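Local structure of DNR protein (Pseudomonas aeruginosa, 2Z69) at residues H10-Q15 with L28-L32; G43-Q49 with Y99-A105; H54-I60 with Q110-N116; G62-I66 with I77-T81. The protein is probably a DNA-binding transcription factor that responds to nitric oxide and regulates dissimilative nitrate respiration, and is represented here by its sensor domain. Residues are numbered along the deposited sequence.

Interaction 1: residues H10-Q15 with L28-L32; sequences HQQLLQ and LQELL
Two short helices of the N-terminal part pack here through leucines, with the side chains of Gln11 and Gln15 laid against them. The axes of helical segments 10-14 and 28-32 run 10.5 Å apart at 106°, nearly crosswise, and the backbones come nearest at Gln11 and Leu28 (CA to CA 6.7 Å). Both are alpha-helical, with Leu14 N to His10 O at 3.1 Å and Leu32 N to Leu28 O at 2.9 Å. Leu14 (chi1 m, chi2 t) sets CD1 3.6 Å from CD2 of Leu32 (m, t) and CB 4.3 Å from CD1 of Leu28. Beside this core, Gln11 OE1 lies 3.4 Å from Leu32 CD1. The pair flanks the beta roll of a cyclic nucleotide-binding-type domain: Leu14 and Leu31 also rest on Phe114 of strand 109-115, and the His10 ring meets Phe112 edge-to-face. Contact between the segments is entirely van der Waals, burying 343 Å². Gln15 OE1 approaches Leu28 CD2 to 3.1 Å, while Gln15 NE2 is hydrogen-bonded to Leu23 O in the connecting loop.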
# COMPACT_ATOMS: atom_id res chain seq x y z
N HIS B 10 5.26 -23.89 -16.00
CA HIS B 10 4.45 -22.76 -15.53
C HIS B 10 5.14 -21.98 -14.41
O HIS B 10 5.14 -20.75 -14.42
CB HIS B 10 3.04 -23.17 -15.09
CG HIS B 10 2.24 -23.86 -16.15
ND1 HIS B 10 1.15 -24.64 -15.85
CD2 HIS B 10 2.38 -23.91 -17.50
CE1 HIS B 10 0.64 -25.14 -16.97
NE2 HIS B 10 1.37 -24.71 -17.98
N GLN B 11 5.74 -22.68 -13.45
CA GLN B 11 6.58 -22.01 -12.46
C GLN B 11 7.61 -21.14 -13.18
O GLN B 11 7.77 -19.98 -12.86
CB GLN B 11 7.25 -23.01 -11.49
CG GLN B 11 6.45 -23.27 -10.18
CD GLN B 11 5.99 -24.73 -9.99
OE1 GLN B 11 4.80 -25.05 -10.11
NE2 GLN B 11 6.93 -25.61 -9.66
N GLN B 12 8.25 -21.70 -14.21
CA GLN B 12 9.29 -21.03 -15.00
C GLN B 12 8.90 -19.67 -15.61
O GLN B 12 9.65 -18.70 -15.47
CB GLN B 12 9.81 -21.97 -16.08
CG GLN B 12 11.08 -21.48 -16.78
CD GLN B 12 11.88 -22.62 -17.37
OE1 GLN B 12 12.08 -23.66 -16.73
NE2 GLN B 12 12.36 -22.44 -18.60
N LEU B 13 7.75 -19.60 -16.29
CA LEU B 13 7.33 -18.33 -16.93
C LEU B 13 6.76 -17.33 -15.91
O LEU B 13 6.97 -16.13 -16.02
CB LEU B 13 6.40 -18.57 -18.15
CG LEU B 13 4.87 -18.61 -18.12
CD1 LEU B 13 4.30 -18.54 -19.53
CD2 LEU B 13 4.34 -19.84 -17.41
N LEU B 14 6.08 -17.84 -14.90
CA LEU B 14 5.53 -17.00 -13.83
C LEU B 14 6.57 -16.38 -12.93
O LEU B 14 6.33 -15.28 -12.39
CB LEU B 14 4.56 -17.80 -12.98
CG LEU B 14 3.27 -18.11 -13.73
CD1 LEU B 14 2.35 -18.89 -12.82
CD2 LEU B 14 2.63 -16.80 -14.13
N GLN B 15 7.69 -17.08 -12.72
CA GLN B 15 8.68 -16.63 -11.76
C GLN B 15 9.39 -15.36 -12.24
O GLN B 15 9.93 -14.60 -11.44
CB GLN B 15 9.68 -17.77 -11.43
CG GLN B 15 10.49 -17.54 -10.17
CD GLN B 15 9.70 -17.76 -8.87
OE1 GLN B 15 9.58 -18.90 -8.38
NE2 GLN B 15 9.21 -16.68 -8.28
N LEU B 28 4.74 -20.55 -4.94
CA LEU B 28 4.32 -20.45 -6.34
C LEU B 28 3.50 -21.66 -6.76
O LEU B 28 2.44 -21.52 -7.39
CB LEU B 28 5.54 -20.26 -7.25
CG LEU B 28 5.30 -19.76 -8.67
CD1 LEU B 28 4.21 -18.68 -8.74
CD2 LEU B 28 6.59 -19.25 -9.26
N GLN B 29 4.00 -22.85 -6.41
CA GLN B 29 3.32 -24.12 -6.64
C GLN B 29 1.92 -24.09 -6.03
O GLN B 29 0.96 -24.48 -6.68
CB GLN B 29 4.17 -25.26 -6.02
CG GLN B 29 3.73 -26.70 -6.32
CD GLN B 29 4.36 -27.75 -5.38
OE1 GLN B 29 4.07 -27.79 -4.17
NE2 GLN B 29 5.21 -28.61 -5.93
N GLU B 30 1.81 -23.61 -4.80
CA GLU B 30 0.53 -23.57 -4.08
C GLU B 30 -0.48 -22.63 -4.76
O GLU B 30 -1.68 -22.91 -4.81
CB GLU B 30 0.75 -23.20 -2.61
CG GLU B 30 -0.50 -23.34 -1.72
CD GLU B 30 -0.24 -23.12 -0.23
OE1 GLU B 30 0.94 -23.11 0.20
OE2 GLU B 30 -1.22 -22.95 0.52
N LEU B 31 0.04 -21.52 -5.29
CA LEU B 31 -0.75 -20.52 -6.01
C LEU B 31 -1.29 -21.08 -7.33
O LEU B 31 -2.49 -20.94 -7.61
CB LEU B 31 0.10 -19.25 -6.25
CG LEU B 31 -0.56 -17.99 -6.83
CD1 LEU B 31 -1.81 -17.58 -6.04
CD2 LEU B 31 0.44 -16.86 -6.88
N LEU B 32 -0.40 -21.69 -8.12
CA LEU B 32 -0.79 -22.47 -9.31
C LEU B 32 -1.82 -23.56 -9.03
O LEU B 32 -2.74 -23.76 -9.81
CB LEU B 32 0.43 -23.07 -10.01
CG LEU B 32 1.22 -22.09 -10.88
CD1 LEU B 32 2.62 -22.60 -11.10
CD2 LEU B 32 0.50 -21.86 -12.22

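Interaction 2: residues G43-Q49 with Y99-A105; sequences GAYVFRQ and YVATAQA
Four backbone hydrogen bonds pair the segments antiparallel: Val46 N to Ala103 O (2.7 Å), Gly43 N to Ala105 O (2.8 Å), Ala105 N to Ala44 O (2.9 Å) and Ala103 N to Phe47 O (2.9 Å). Tyr45 faces Gln104 as a non-hydrogen-bonded pair, CA to CA 4.4 Å; one step on, Val46 (phi/psi -79/-47) and Phe47 both oppose Ala103, a classic beta bulge. Gly43, at phi 96°, adopts a backbone suited to glycine. Further along, Gln49 N donates to Thr102 OG1 (3.1 Å), and a water bridges that OG1 (2.7 Å) to Gln49 OE1 (2.9 Å). Phe47 (chi1 p) is sandwiched: the Tyr99 ring (chi1 m) stacks face-to-face, centroids 3.8 Å apart and planes at 10°, while Ala103 CB makes a CH-pi contact on the opposite face, 3.8 Å from the centroid. Tyr99 OH is hydrogen-bonded to Ala55 O, and Leu151 of the second subunit packs on Phe47. Such a bulged edge strand, paired with 102-105, belongs to the beta roll of the cyclic nucleotide-binding-type sensor domain.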
# COMPACT_ATOMS: atom_id res chain seq x y z
N GLY B 43 -13.37 -11.66 -28.57
CA GLY B 43 -14.65 -11.02 -28.28
C GLY B 43 -15.23 -11.52 -26.96
O GLY B 43 -16.22 -10.98 -26.49
N ALA B 44 -14.62 -12.55 -26.36
CA ALA B 44 -15.20 -13.14 -25.14
C ALA B 44 -14.73 -12.35 -23.92
O ALA B 44 -13.64 -11.79 -23.95
CB ALA B 44 -14.79 -14.63 -25.01
N TYR B 45 -15.56 -12.29 -22.86
CA TYR B 45 -15.23 -11.53 -21.68
C TYR B 45 -14.39 -12.29 -20.69
O TYR B 45 -14.69 -13.46 -20.40
CB TYR B 45 -16.50 -11.00 -21.02
CG TYR B 45 -17.18 -10.01 -21.93
CD1 TYR B 45 -18.24 -10.41 -22.74
CD2 TYR B 45 -16.67 -8.72 -22.08
CE1 TYR B 45 -18.85 -9.50 -23.64
CE2 TYR B 45 -17.26 -7.80 -22.95
CZ TYR B 45 -18.35 -8.20 -23.73
OH TYR B 45 -18.91 -7.33 -24.61
N VAL B 46 -13.34 -11.66 -20.15
CA VAL B 46 -12.61 -12.26 -19.01
C VAL B 46 -13.45 -11.98 -17.73
O VAL B 46 -13.66 -12.85 -16.92
CB VAL B 46 -11.25 -11.68 -18.79
CG1 VAL B 46 -10.50 -12.55 -17.78
CG2 VAL B 46 -10.45 -11.60 -20.12
N PHE B 47 -13.90 -10.73 -17.57
CA PHE B 47 -14.86 -10.39 -16.54
C PHE B 47 -15.59 -9.13 -17.03
O PHE B 47 -15.11 -8.47 -17.98
CB PHE B 47 -14.19 -10.17 -15.19
CG PHE B 47 -13.02 -9.19 -15.22
CD1 PHE B 47 -11.73 -9.64 -15.16
CD2 PHE B 47 -13.24 -7.80 -15.22
CE1 PHE B 47 -10.62 -8.70 -15.12
CE2 PHE B 47 -12.18 -6.90 -15.19
CZ PHE B 47 -10.86 -7.37 -15.14
N ARG B 48 -16.75 -8.88 -16.44
CA ARG B 48 -17.59 -7.72 -16.76
C ARG B 48 -17.65 -6.74 -15.57
O ARG B 48 -17.62 -7.15 -14.42
CB ARG B 48 -19.01 -8.16 -17.15
CG ARG B 48 -19.04 -9.21 -18.30
CD ARG B 48 -20.46 -9.85 -18.45
NE ARG B 48 -20.45 -10.84 -19.54
CZ ARG B 48 -19.93 -12.05 -19.40
NH1 ARG B 48 -19.43 -12.39 -18.21
NH2 ARG B 48 -19.95 -12.92 -20.40
N GLN B 49 -17.73 -5.44 -15.88
CA GLN B 49 -17.81 -4.44 -14.87
C GLN B 49 -19.04 -4.77 -14.01
O GLN B 49 -20.08 -5.12 -14.55
CB GLN B 49 -17.92 -3.05 -15.50
CG GLN B 49 -18.28 -1.90 -14.45
CD GLN B 49 -18.17 -0.52 -15.05
OE1 GLN B 49 -17.63 -0.35 -16.15
NE2 GLN B 49 -18.66 0.49 -14.31
N TYR B 99 -15.59 -5.69 -9.87
CA TYR B 99 -14.80 -5.16 -10.98
C TYR B 99 -15.35 -3.80 -11.39
O TYR B 99 -16.55 -3.65 -11.63
CB TYR B 99 -14.80 -6.11 -12.19
CG TYR B 99 -14.00 -7.37 -11.92
CD1 TYR B 99 -12.62 -7.33 -11.80
CD2 TYR B 99 -14.65 -8.60 -11.79
CE1 TYR B 99 -11.89 -8.50 -11.52
CE2 TYR B 99 -13.95 -9.75 -11.53
CZ TYR B 99 -12.57 -9.71 -11.39
OH TYR B 99 -11.88 -10.90 -11.13
N VAL B 100 -14.47 -2.81 -11.47
CA VAL B 100 -14.83 -1.45 -11.88
C VAL B 100 -14.66 -1.22 -13.40
O VAL B 100 -14.77 -0.09 -13.86
CB VAL B 100 -13.92 -0.43 -11.15
CG1 VAL B 100 -14.19 -0.44 -9.66
CG2 VAL B 100 -12.46 -0.80 -11.39
N ALA B 101 -14.36 -2.28 -14.15
CA ALA B 101 -14.23 -2.23 -15.62
C ALA B 101 -14.46 -3.63 -16.18
O ALA B 101 -14.53 -4.59 -15.41
CB ALA B 101 -12.82 -1.74 -16.02
N THR B 102 -14.54 -3.74 -17.51
CA THR B 102 -14.74 -5.01 -18.24
C THR B 102 -13.44 -5.32 -18.93
O THR B 102 -12.76 -4.41 -19.38
CB THR B 102 -15.84 -4.78 -19.33
OG1 THR B 102 -17.08 -4.43 -18.70
CG2 THR B 102 -16.04 -5.96 -20.23
N ALA B 103 -13.11 -6.60 -19.04
CA ALA B 103 -11.89 -7.06 -19.73
C ALA B 103 -12.37 -8.01 -20.80
O ALA B 103 -13.13 -8.95 -20.49
CB ALA B 103 -10.98 -7.77 -18.76
N GLN B 104 -11.95 -7.77 -22.04
CA GLN B 104 -12.43 -8.53 -23.20
C GLN B 104 -11.25 -8.96 -24.04
O GLN B 104 -10.37 -8.16 -24.32
CB GLN B 104 -13.37 -7.66 -24.07
CG GLN B 104 -14.09 -8.43 -25.22
CD GLN B 104 -15.09 -7.55 -26.00
OE1 GLN B 104 -16.10 -8.02 -26.52
NE2 GLN B 104 -14.82 -6.29 -26.04
N ALA B 105 -11.25 -10.21 -24.49
CA ALA B 105 -10.18 -10.69 -25.35
C ALA B 105 -10.37 -10.07 -26.72
O ALA B 105 -11.48 -10.05 -27.26
CB ALA B 105 -10.23 -12.21 -25.44
O HOH W 1 -17.40 -1.79 -18.68

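Interaction 3: residues H54-I60 with Q110-N116; sequences HAFYYLI and QLFRFSN
Every backbone N and O facing across Phe56-Phe114 and Tyr58-Phe112 is satisfied by its partner. Phe56 N to Phe114 O measures 2.9 Å, Phe114 N to Phe56 O 2.7 Å, Tyr58 N to Phe112 O 3.0 Å and Phe112 N to Tyr58 O 2.9 Å. At the ends, Asn116 N donates to His54 O (2.8 Å) and Ile60 N to Gln110 O (2.9 Å). The axes of 55-59 and 110-115 approach to 4.6 Å at 151°; these antiparallel strands are the central pair of one sheet in the cyclic nucleotide-binding-type beta roll. Phe56 (chi1 p), Tyr58 (t), Phe112 (m) and Phe114 (m) line one face; the last three meet helix 6-14, Phe56 meets Tyr119 of helix 116-123. Tyr57, Leu59, Leu111 and Arg113 occupy the other. CH-pi contacts place Phe114 CB 4.0 Å from the Phe56 centroid and Ile60 CD1 3.8 Å from the Phe112 centroid. Three polar side chains find partners outside the segments: Arg113 NE forms a salt bridge with Asp36, Gln110 NE2 is hydrogen-bonded to Asn39 OD1, and Ser115 OG caps the following helix at Ala118 N.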
# COMPACT_ATOMS: atom_id res chain seq x y z
N HIS B 54 -13.14 -11.35 -7.49
CA HIS B 54 -12.44 -12.31 -6.61
C HIS B 54 -11.10 -12.81 -7.16
O HIS B 54 -10.40 -13.55 -6.49
CB HIS B 54 -13.32 -13.55 -6.34
CG HIS B 54 -14.59 -13.25 -5.61
ND1 HIS B 54 -14.64 -12.44 -4.50
CD2 HIS B 54 -15.86 -13.66 -5.83
CE1 HIS B 54 -15.88 -12.37 -4.06
NE2 HIS B 54 -16.64 -13.10 -4.85
N ALA B 55 -10.72 -12.42 -8.38
CA ALA B 55 -9.54 -13.01 -9.00
C ALA B 55 -8.79 -12.00 -9.85
O ALA B 55 -9.39 -11.05 -10.33
CB ALA B 55 -9.94 -14.19 -9.84
N PHE B 56 -7.48 -12.18 -10.00
CA PHE B 56 -6.74 -11.49 -11.05
C PHE B 56 -6.17 -12.52 -12.03
O PHE B 56 -6.28 -13.73 -11.76
CB PHE B 56 -5.63 -10.61 -10.47
CG PHE B 56 -4.53 -11.37 -9.81
CD1 PHE B 56 -4.71 -11.94 -8.54
CD2 PHE B 56 -3.29 -11.49 -10.43
CE1 PHE B 56 -3.69 -12.64 -7.92
CE2 PHE B 56 -2.25 -12.20 -9.82
CZ PHE B 56 -2.44 -12.76 -8.56
N TYR B 57 -5.58 -12.04 -13.12
CA TYR B 57 -5.27 -12.86 -14.28
C TYR B 57 -3.82 -12.70 -14.74
O TYR B 57 -3.24 -11.62 -14.68
CB TYR B 57 -6.21 -12.50 -15.43
CG TYR B 57 -7.62 -12.89 -15.10
CD1 TYR B 57 -8.42 -12.07 -14.28
CD2 TYR B 57 -8.13 -14.11 -15.52
CE1 TYR B 57 -9.73 -12.48 -13.92
CE2 TYR B 57 -9.40 -14.52 -15.16
CZ TYR B 57 -10.19 -13.70 -14.39
OH TYR B 57 -11.47 -14.16 -14.08
N TYR B 58 -3.22 -13.81 -15.14
CA TYR B 58 -2.00 -13.76 -15.93
C TYR B 58 -2.35 -14.17 -17.36
O TYR B 58 -2.99 -15.21 -17.58
CB TYR B 58 -0.98 -14.71 -15.34
CG TYR B 58 0.31 -14.80 -16.11
CD1 TYR B 58 0.49 -15.81 -17.04
CD2 TYR B 58 1.33 -13.88 -15.91
CE1 TYR B 58 1.64 -15.94 -17.76
CE2 TYR B 58 2.54 -14.00 -16.63
CZ TYR B 58 2.66 -15.04 -17.55
OH TYR B 58 3.77 -15.21 -18.30
N LEU B 59 -1.94 -13.36 -18.33
CA LEU B 59 -2.24 -13.63 -19.74
C LEU B 59 -1.13 -14.49 -20.35
O LEU B 59 -0.02 -14.01 -20.65
CB LEU B 59 -2.43 -12.28 -20.51
CG LEU B 59 -2.93 -12.26 -21.95
CD1 LEU B 59 -4.19 -13.08 -22.13
CD2 LEU B 59 -3.14 -10.81 -22.40
N ILE B 60 -1.42 -15.77 -20.55
CA ILE B 60 -0.42 -16.68 -21.10
C ILE B 60 -0.20 -16.30 -22.57
O ILE B 60 0.91 -16.03 -22.98
CB ILE B 60 -0.82 -18.17 -20.96
CG1 ILE B 60 -1.06 -18.54 -19.48
CG2 ILE B 60 0.22 -19.09 -21.62
CD1 ILE B 60 -2.18 -19.59 -19.33
N GLN B 110 -5.46 -17.22 -23.75
CA GLN B 110 -5.46 -18.20 -22.69
C GLN B 110 -4.89 -17.54 -21.44
O GLN B 110 -3.90 -16.82 -21.50
CB GLN B 110 -4.64 -19.46 -23.07
CG GLN B 110 -4.84 -20.58 -22.08
CD GLN B 110 -4.22 -21.89 -22.51
OE1 GLN B 110 -3.02 -21.98 -22.71
NE2 GLN B 110 -5.04 -22.93 -22.63
N LEU B 111 -5.51 -17.82 -20.29
CA LEU B 111 -5.12 -17.17 -19.03
C LEU B 111 -5.04 -18.14 -17.88
O LEU B 111 -5.61 -19.23 -17.96
CB LEU B 111 -6.08 -16.03 -18.65
CG LEU B 111 -6.44 -15.09 -19.80
CD1 LEU B 111 -7.91 -15.36 -20.15
CD2 LEU B 111 -6.29 -13.66 -19.40
N PHE B 112 -4.33 -17.71 -16.83
CA PHE B 112 -4.43 -18.28 -15.49
C PHE B 112 -5.27 -17.32 -14.68
O PHE B 112 -4.99 -16.13 -14.70
CB PHE B 112 -3.04 -18.34 -14.85
CG PHE B 112 -2.19 -19.46 -15.34
CD1 PHE B 112 -0.86 -19.24 -15.65
CD2 PHE B 112 -2.71 -20.75 -15.46
CE1 PHE B 112 -0.03 -20.28 -16.09
CE2 PHE B 112 -1.90 -21.82 -15.89
CZ PHE B 112 -0.54 -21.58 -16.20
N ARG B 113 -6.29 -17.81 -14.00
CA ARG B 113 -7.09 -16.99 -13.08
C ARG B 113 -6.64 -17.31 -11.68
O ARG B 113 -6.84 -18.45 -11.22
CB ARG B 113 -8.57 -17.35 -13.18
CG ARG B 113 -9.41 -16.89 -11.99
CD ARG B 113 -10.94 -16.89 -12.28
NE ARG B 113 -11.37 -18.19 -12.73
CZ ARG B 113 -12.00 -18.46 -13.86
NH1 ARG B 113 -12.37 -17.51 -14.72
NH2 ARG B 113 -12.30 -19.72 -14.12
N PHE B 114 -6.05 -16.35 -10.99
CA PHE B 114 -5.61 -16.57 -9.61
C PHE B 114 -6.60 -15.96 -8.64
O PHE B 114 -7.04 -14.84 -8.83
CB PHE B 114 -4.27 -15.93 -9.40
CG PHE B 114 -3.18 -16.50 -10.24
CD1 PHE B 114 -2.74 -15.83 -11.37
CD2 PHE B 114 -2.57 -17.68 -9.91
CE1 PHE B 114 -1.72 -16.34 -12.14
CE2 PHE B 114 -1.55 -18.19 -10.68
CZ PHE B 114 -1.13 -17.51 -11.80
N SER B 115 -6.96 -16.69 -7.59
CA SER B 115 -7.79 -16.18 -6.52
C SER B 115 -7.08 -15.07 -5.73
O SER B 115 -5.91 -15.22 -5.35
CB SER B 115 -8.11 -17.34 -5.56
OG SER B 115 -8.73 -16.89 -4.39
N ASN B 116 -7.80 -13.97 -5.51
CA ASN B 116 -7.34 -12.90 -4.62
C ASN B 116 -7.00 -13.51 -3.28
O ASN B 116 -5.89 -13.33 -2.78
CB ASN B 116 -8.39 -11.77 -4.50
CG ASN B 116 -8.51 -10.94 -5.78
OD1 ASN B 116 -7.77 -11.14 -6.72
ND2 ASN B 116 -9.44 -10.00 -5.80

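Interaction 4: residues G62-I66 with I77-T81; sequences GCVKI and ILEVT
A bulged beta hairpin, formed by strands 63-69 and 75-82, lies at the margin of its sheet and meets the second subunit. Its segments run antiparallel, with axes 4.7 Å apart at 177°. Val64 and Thr81 form a hydrogen-bonded pair (Val64 N to Thr81 O 3.2 Å, Thr81 N to Val64 O 2.7 Å), followed by the non-hydrogen-bonded pair Lys65-Val80, CA to CA 4.4 Å. Ile66 N then donates to Glu79 O (2.8 Å). Ile66 O receives Leu78 N at 2.6 Å and, weakly, Glu79 N at 3.3 Å, so two residues oppose one: a classic beta bulge, with Leu78 at phi/psi -92/-50. Within the beta roll of the cyclic nucleotide-binding-type sensor domain, this hairpin joins strand 102-105 through Lys65, whose backbone is hydrogen-bonded to Gln104. Val64, Ile66, Glu79 and Thr81 share one face, where Ile66 (chi1 m, chi2 t) brings CB to 3.8 Å from Glu79 CG and CG2 to 4.1 Å from Leu78 CB. Phe87 packs against Val64, Ile66 and Thr81. Lys65 and Val80 point to the opposite face; Cys63 SG lies 3.7 Å from Val80 CG1, and Lys65 NZ makes a salt bridge with Glu75. Across the dimer interface, Glu79 OE2 accepts a hydrogen bond from Leu151 N of the second subunit, whose Leu151 also packs on Ile66 and Leu78.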
# COMPACT_ATOMS: atom_id res chain seq x y z
N GLY B 62 -2.19 -14.27 -26.13
CA GLY B 62 -3.31 -13.46 -26.61
C GLY B 62 -3.18 -12.02 -26.18
O GLY B 62 -2.06 -11.54 -25.98
N CYS B 63 -4.33 -11.35 -26.01
CA CYS B 63 -4.39 -9.89 -25.82
C CYS B 63 -5.77 -9.46 -25.31
O CYS B 63 -6.79 -9.86 -25.84
CB CYS B 63 -4.04 -9.18 -27.14
SG CYS B 63 -4.06 -7.35 -27.11
N VAL B 64 -5.79 -8.66 -24.24
CA VAL B 64 -7.06 -8.34 -23.52
C VAL B 64 -7.18 -6.81 -23.43
O VAL B 64 -6.18 -6.14 -23.14
CB VAL B 64 -7.04 -8.97 -22.12
CG1 VAL B 64 -7.98 -8.26 -21.15
CG2 VAL B 64 -7.37 -10.49 -22.22
N LYS B 65 -8.34 -6.25 -23.75
CA LYS B 65 -8.55 -4.82 -23.54
C LYS B 65 -9.44 -4.57 -22.32
O LYS B 65 -10.37 -5.36 -22.01
CB LYS B 65 -9.12 -4.13 -24.79
CG LYS B 65 -10.57 -4.50 -25.13
CD LYS B 65 -11.16 -3.48 -26.11
CE LYS B 65 -12.56 -3.95 -26.54
NZ LYS B 65 -13.29 -3.03 -27.52
N ILE B 66 -9.17 -3.48 -21.61
CA ILE B 66 -9.91 -3.18 -20.37
C ILE B 66 -10.54 -1.79 -20.46
O ILE B 66 -9.85 -0.82 -20.71
CB ILE B 66 -8.96 -3.34 -19.10
CG1 ILE B 66 -8.34 -4.76 -19.10
CG2 ILE B 66 -9.70 -2.99 -17.80
CD1 ILE B 66 -7.63 -5.11 -17.87
N ILE B 77 -11.36 3.54 -22.38
CA ILE B 77 -10.34 2.47 -22.32
C ILE B 77 -9.32 2.71 -21.19
O ILE B 77 -8.78 3.80 -21.05
CB ILE B 77 -9.62 2.27 -23.71
CG1 ILE B 77 -10.64 2.15 -24.87
CG2 ILE B 77 -8.62 1.09 -23.66
CD1 ILE B 77 -11.29 0.86 -25.00
N LEU B 78 -9.07 1.68 -20.38
CA LEU B 78 -8.09 1.76 -19.28
C LEU B 78 -6.71 1.28 -19.74
O LEU B 78 -5.70 1.97 -19.54
CB LEU B 78 -8.55 0.93 -18.05
CG LEU B 78 -9.68 1.52 -17.18
CD1 LEU B 78 -11.02 1.42 -17.87
CD2 LEU B 78 -9.76 0.81 -15.87
N GLU B 79 -6.67 0.10 -20.37
CA GLU B 79 -5.42 -0.48 -20.82
C GLU B 79 -5.64 -1.58 -21.85
O GLU B 79 -6.73 -2.15 -21.95
CB GLU B 79 -4.63 -1.02 -19.62
CG GLU B 79 -5.51 -1.82 -18.67
CD GLU B 79 -4.88 -2.07 -17.28
OE1 GLU B 79 -3.66 -2.41 -17.22
OE2 GLU B 79 -5.60 -1.96 -16.26
N VAL B 80 -4.60 -1.87 -22.62
CA VAL B 80 -4.55 -3.04 -23.46
C VAL B 80 -3.40 -3.90 -22.90
O VAL B 80 -2.27 -3.42 -22.80
CB VAL B 80 -4.31 -2.68 -24.93
CG1 VAL B 80 -4.15 -3.95 -25.78
CG2 VAL B 80 -5.48 -1.78 -25.45
N THR B 81 -3.71 -5.13 -22.49
CA THR B 81 -2.70 -6.01 -21.89
C THR B 81 -2.12 -7.00 -22.91
O THR B 81 -2.86 -7.69 -23.60
CB THR B 81 -3.29 -6.79 -20.71
OG1 THR B 81 -3.92 -5.87 -19.79
CG2 THR B 81 -2.20 -7.58 -19.98

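From the N terminus, interaction 1 closes first, a short loop joining two helices ahead of the first strand in the sequence. Segment 43-49 then opens interaction 2 and segment 54-60 opens interaction 3; because 99-105 returns before 110-116, these two long-range closures cross. Interaction 4, the local hairpin of 62-66 with 77-81, begins and ends within both. Interactions 2 and 4 share one sheet, joined where Gln104 meets Lys65, and both touch the second subunit. Interaction 3 belongs to the other sheet, meeting interaction 2 through Tyr57 and Val46 and interaction 4 through Leu59; its aromatic residues Tyr58, Phe112 and Phe114 contact the helices of interaction 1.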